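Nucleotidyltransferase-like protein (Exiguobacterium sibiricum, PDB 3C18) is of unknown function but probably acts as a nucleotidyltransferase, and also carries a substrate-binding-like helical domain and a helix-turn-helix domain. Local coordinates at residues A14-V25 with G94-L104. Residues are numbered along the deposited sequence; the frame is centred on the assembly and turned at random.
Sequences AAYPETQGIIAV and GTIIFERNDYL
R100 NH1 is gripped by two backbone carbonyls of the turn that follows helix 2-15. Its bond to T19 O is the better made: 2.7 Å, 154° at the hydrogen, and the oxygen lies in the guanidinium plane while the donor sits on a carbonyl lone pair. The bond from NH1 to Y16 O is weak, as is that from NH2 to A14 O. An extended chain from CG to NE carries the group this far, and the guanidinium's two faces are met by F98 CZ and, opposite, P17 O. F98 has CG anti to its backbone N (chi1 169°), which places one ring face against A14 CB; this methyl carbon stands 3.7 Å from the ring centroid, only 8° off the normal, a CH-pi contact over the face.

Strands 19-25 and 95-99 run antiparallel. A24 and T95 exchange two backbone bonds, whereas I22 O accepts a bond from I97 N at 2.7 Å and a weak, longer one from F98 N. This shared acceptor marks the classic bulge at I97 and F98, which shifts the register by one. On the face bearing I23, L104 CD1 reaches 3.5 Å from G21 CA and also touches I23 CG1. Y103 turns one ring face to Q20 CB, 4.1 Å from its centroid.

Strand 19-26 pairs on its other side with strand 40-46, and strand 95-99 is an outermost strand, within this chain, of the mixed five-stranded sheet, an arrangement consistent with the nucleotidyltransferase fold.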
loop_
_atom_site.group_PDB
_atom_site.type_symbol
_atom_site.label_atom_id
_atom_site.label_comp_id
_atom_site.label_asym_id
_atom_site.label_seq_id
_atom_site.Cartn_x
_atom_site.Cartn_y
_atom_site.Cartn_z
ATOM N N ALA A 14 1.103 24.542 21.612
ATOM C CA ALA A 14 0.493 25.780 21.174
ATOM C C ALA A 14 1.524 26.882 21.199
ATOM O O ALA A 14 1.458 27.823 20.423
ATOM C CB ALA A 14 -0.709 26.153 22.052
ATOM N N ALA A 15 2.509 26.730 22.065
ATOM C CA ALA A 15 3.554 27.771 22.251
ATOM C C ALA A 15 4.571 27.745 21.114
ATOM O O ALA A 15 5.144 28.767 20.741
ATOM C CB ALA A 15 4.275 27.602 23.597
ATOM N N TYR A 16 4.824 26.559 20.590
ATOM C CA TYR A 16 5.785 26.396 19.482
ATOM C C TYR A 16 5.152 27.050 18.267
ATOM O O TYR A 16 4.029 26.708 17.864
ATOM C CB TYR A 16 6.088 24.940 19.213
ATOM C CG TYR A 16 7.118 24.697 18.134
ATOM C CD1 TYR A 16 8.410 25.158 18.251
ATOM C CD2 TYR A 16 6.803 23.956 17.026
ATOM C CE1 TYR A 16 9.361 24.881 17.271
ATOM C CE2 TYR A 16 7.734 23.678 16.048
ATOM C CZ TYR A 16 9.005 24.137 16.174
ATOM O OH TYR A 16 9.909 23.860 15.171
ATOM N N PRO A 17 5.852 28.028 17.700
ATOM C CA PRO A 17 5.301 28.852 16.638
ATOM C C PRO A 17 4.867 28.124 15.388
ATOM O O PRO A 17 4.081 28.673 14.644
ATOM C CB PRO A 17 6.466 29.787 16.301
ATOM C CG PRO A 17 7.234 29.876 17.532
ATOM C CD PRO A 17 7.164 28.521 18.155
ATOM N N GLU A 18 5.383 26.915 15.172
ATOM C CA GLU A 18 5.171 26.161 13.915
ATOM C C GLU A 18 3.898 25.383 13.944
ATOM O O GLU A 18 3.435 24.850 12.931
ATOM C CB GLU A 18 6.326 25.207 13.616
ATOM C CG GLU A 18 7.670 25.884 13.530
ATOM C CD GLU A 18 7.776 26.856 12.372
ATOM O OE1 GLU A 18 6.769 27.100 11.652
ATOM O OE2 GLU A 18 8.890 27.384 12.182
ATOM N N THR A 19 3.326 25.344 15.130
ATOM C CA THR A 19 2.077 24.627 15.354
ATOM C C THR A 19 0.929 25.389 14.705
ATOM O O THR A 19 0.758 26.561 14.966
ATOM C CB THR A 19 1.818 24.462 16.841
ATOM O OG1 THR A 19 2.904 23.724 17.424
ATOM C CG2 THR A 19 0.512 23.738 17.071
ATOM N N GLN A 20 0.163 24.705 13.844
ATOM C CA GLN A 20 -0.934 25.348 13.081
ATOM C C GLN A 20 -2.291 25.047 13.694
ATOM O O GLN A 20 -3.251 25.796 13.545
ATOM C CB GLN A 20 -0.928 24.894 11.613
ATOM C CG GLN A 20 0.406 25.067 10.937
ATOM C CD GLN A 20 0.844 26.509 10.943
ATOM O OE1 GLN A 20 0.131 27.365 10.465
ATOM N NE2 GLN A 20 2.022 26.786 11.485
ATOM N N GLY A 21 -2.372 23.937 14.394
ATOM C CA GLY A 21 -3.643 23.540 14.991
ATOM C C GLY A 21 -3.564 22.373 15.928
ATOM O O GLY A 21 -2.645 21.558 15.875
ATOM N N ILE A 22 -4.515 22.356 16.840
ATOM C CA ILE A 22 -4.676 21.278 17.789
ATOM C C ILE A 22 -6.138 20.946 17.926
ATOM O O ILE A 22 -6.976 21.800 18.181
ATOM C CB ILE A 22 -4.080 21.603 19.172
ATOM C CG1 ILE A 22 -2.624 22.077 19.048
ATOM C CG2 ILE A 22 -4.172 20.400 20.093
ATOM C CD1 ILE A 22 -2.085 22.551 20.366
ATOM N N ILE A 23 -6.419 19.684 17.684
ATOM C CA ILE A 23 -7.761 19.133 17.704
ATOM C C ILE A 23 -7.856 18.076 18.777
ATOM O O ILE A 23 -6.936 17.299 18.970
ATOM C CB ILE A 23 -8.083 18.465 16.328
ATOM C CG1 ILE A 23 -8.647 19.499 15.356
ATOM C CG2 ILE A 23 -9.053 17.319 16.487
ATOM C CD1 ILE A 23 -10.132 19.737 15.487
ATOM N N ALA A 24 -8.991 18.054 19.467
ATOM C CA ALA A 24 -9.264 17.040 20.472
ATOM C C ALA A 24 -10.499 16.193 20.102
ATOM O O ALA A 24 -11.531 16.705 19.686
ATOM C CB ALA A 24 -9.395 17.678 21.853
ATOM N N VAL A 25 -10.335 14.886 20.242
ATOM C CA VAL A 25 -11.369 13.913 19.959
ATOM C C VAL A 25 -11.532 12.979 21.142
ATOM O O VAL A 25 -10.595 12.327 21.579
ATOM C CB VAL A 25 -10.964 13.034 18.765
ATOM C CG1 VAL A 25 -12.123 12.128 18.317
ATOM C CG2 VAL A 25 -10.452 13.904 17.628
ATOM N N GLY A 94 -13.722 16.729 15.275
ATOM C CA GLY A 94 -12.857 17.125 16.393
ATOM C C GLY A 94 -13.106 18.521 16.876
ATOM O O GLY A 94 -13.533 19.380 16.115
ATOM N N THR A 95 -12.804 18.737 18.150
ATOM C CA THR A 95 -12.889 20.066 18.771
ATOM C C THR A 95 -11.596 20.828 18.660
ATOM O O THR A 95 -10.546 20.331 19.036
ATOM C CB THR A 95 -13.212 19.954 20.256
ATOM O OG1 THR A 95 -14.434 19.227 20.422
ATOM C CG2 THR A 95 -13.304 21.330 20.903
ATOM N N ILE A 96 -11.682 22.044 18.141
ATOM C CA ILE A 96 -10.498 22.904 17.931
ATOM C C ILE A 96 -10.049 23.498 19.254
ATOM O O ILE A 96 -10.754 24.291 19.864
ATOM C CB ILE A 96 -10.767 24.056 16.949
ATOM C CG1 ILE A 96 -11.037 23.508 15.548
ATOM C CG2 ILE A 96 -9.616 25.032 16.909
ATOM C CD1 ILE A 96 -11.650 24.526 14.664
ATOM N N ILE A 97 -8.863 23.088 19.687
ATOM C CA ILE A 97 -8.289 23.512 20.965
ATOM C C ILE A 97 -7.457 24.745 20.738
ATOM O O ILE A 97 -7.378 25.627 21.585
ATOM C CB ILE A 97 -7.380 22.406 21.585
ATOM C CG1 ILE A 97 -8.221 21.231 22.069
ATOM C CG2 ILE A 97 -6.584 22.928 22.736
ATOM C CD1 ILE A 97 -9.306 21.612 23.011
ATOM N N PHE A 98 -6.853 24.812 19.565
ATOM C CA PHE A 98 -5.931 25.893 19.246
ATOM C C PHE A 98 -5.631 25.920 17.783
ATOM O O PHE A 98 -5.543 24.879 17.148
ATOM C CB PHE A 98 -4.617 25.691 20.015
ATOM C CG PHE A 98 -3.506 26.585 19.559
ATOM C CD1 PHE A 98 -3.368 27.859 20.078
ATOM C CD2 PHE A 98 -2.608 26.161 18.597
ATOM C CE1 PHE A 98 -2.352 28.687 19.642
ATOM C CE2 PHE A 98 -1.606 26.983 18.154
ATOM C CZ PHE A 98 -1.471 28.243 18.669
ATOM N N GLU A 99 -5.462 27.122 17.254
ATOM C CA GLU A 99 -5.040 27.255 15.862
ATOM C C GLU A 99 -4.429 28.592 15.548
ATOM O O GLU A 99 -4.655 29.578 16.226
ATOM C CB GLU A 99 -6.196 26.970 14.900
ATOM C CG GLU A 99 -7.374 27.907 15.069
ATOM C CD GLU A 99 -8.398 27.781 13.955
ATOM O OE1 GLU A 99 -8.016 27.480 12.807
ATOM O OE2 GLU A 99 -9.593 27.994 14.228
ATOM N N ARG A 100 -3.600 28.573 14.523
ATOM C CA ARG A 100 -3.028 29.777 13.973
ATOM C C ARG A 100 -3.508 29.941 12.553
ATOM O O ARG A 100 -3.613 28.979 11.812
ATOM C CB ARG A 100 -1.502 29.720 13.966
ATOM C CG ARG A 100 -0.846 29.913 15.320
ATOM C CD ARG A 100 0.673 29.958 15.164
ATOM N NE ARG A 100 1.328 30.299 16.417
ATOM C CZ ARG A 100 1.807 29.408 17.275
ATOM N NH1 ARG A 100 1.714 28.119 17.012
ATOM N NH2 ARG A 100 2.388 29.808 18.399
ATOM N N ASN A 101 -3.809 31.183 12.200
ATOM C CA ASN A 101 -4.147 31.532 10.819
ATOM C C ASN A 101 -5.409 30.822 10.338
ATOM O O ASN A 101 -5.551 30.499 9.162
ATOM C CB ASN A 101 -2.968 31.197 9.897
ATOM C CG ASN A 101 -1.708 31.973 10.258
ATOM O OD1 ASN A 101 -1.776 33.150 10.636
ATOM N ND2 ASN A 101 -0.547 31.314 10.146
ATOM N N ASP A 102 -6.300 30.568 11.286
ATOM C CA ASP A 102 -7.595 29.957 11.005
ATOM C C ASP A 102 -7.410 28.635 10.258
ATOM O O ASP A 102 -8.293 28.152 9.563
ATOM C CB ASP A 102 -8.443 30.903 10.170
ATOM C CG ASP A 102 -8.932 32.104 10.966
ATOM O OD1 ASP A 102 -9.224 31.942 12.180
ATOM O OD2 ASP A 102 -9.033 33.211 10.376
ATOM N N TYR A 103 -6.232 28.063 10.423
ATOM C CA TYR A 103 -5.892 26.827 9.725
ATOM C C TYR A 103 -6.961 25.724 9.855
ATOM O O TYR A 103 -7.386 25.114 8.861
ATOM C CB TYR A 103 -4.515 26.328 10.155
ATOM C CG TYR A 103 -4.248 24.929 9.666
ATOM C CD1 TYR A 103 -3.818 24.705 8.366
ATOM C CD2 TYR A 103 -4.455 23.829 10.494
ATOM C CE1 TYR A 103 -3.597 23.441 7.899
ATOM C CE2 TYR A 103 -4.250 22.563 10.038
ATOM C CZ TYR A 103 -3.811 22.365 8.728
ATOM O OH TYR A 103 -3.578 21.088 8.240
ATOM N N LEU A 104 -7.415 25.486 11.070
ATOM C CA LEU A 104 -8.350 24.376 11.323
ATOM C C LEU A 104 -9.779 24.764 10.978
ATOM O O LEU A 104 -10.561 23.927 10.566
ATOM C CB LEU A 104 -8.282 23.861 12.751
ATOM C CG LEU A 104 -7.072 23.002 13.056
ATOM C CD1 LEU A 104 -7.012 22.698 14.553
ATOM C CD2 LEU A 104 -7.111 21.707 12.227
#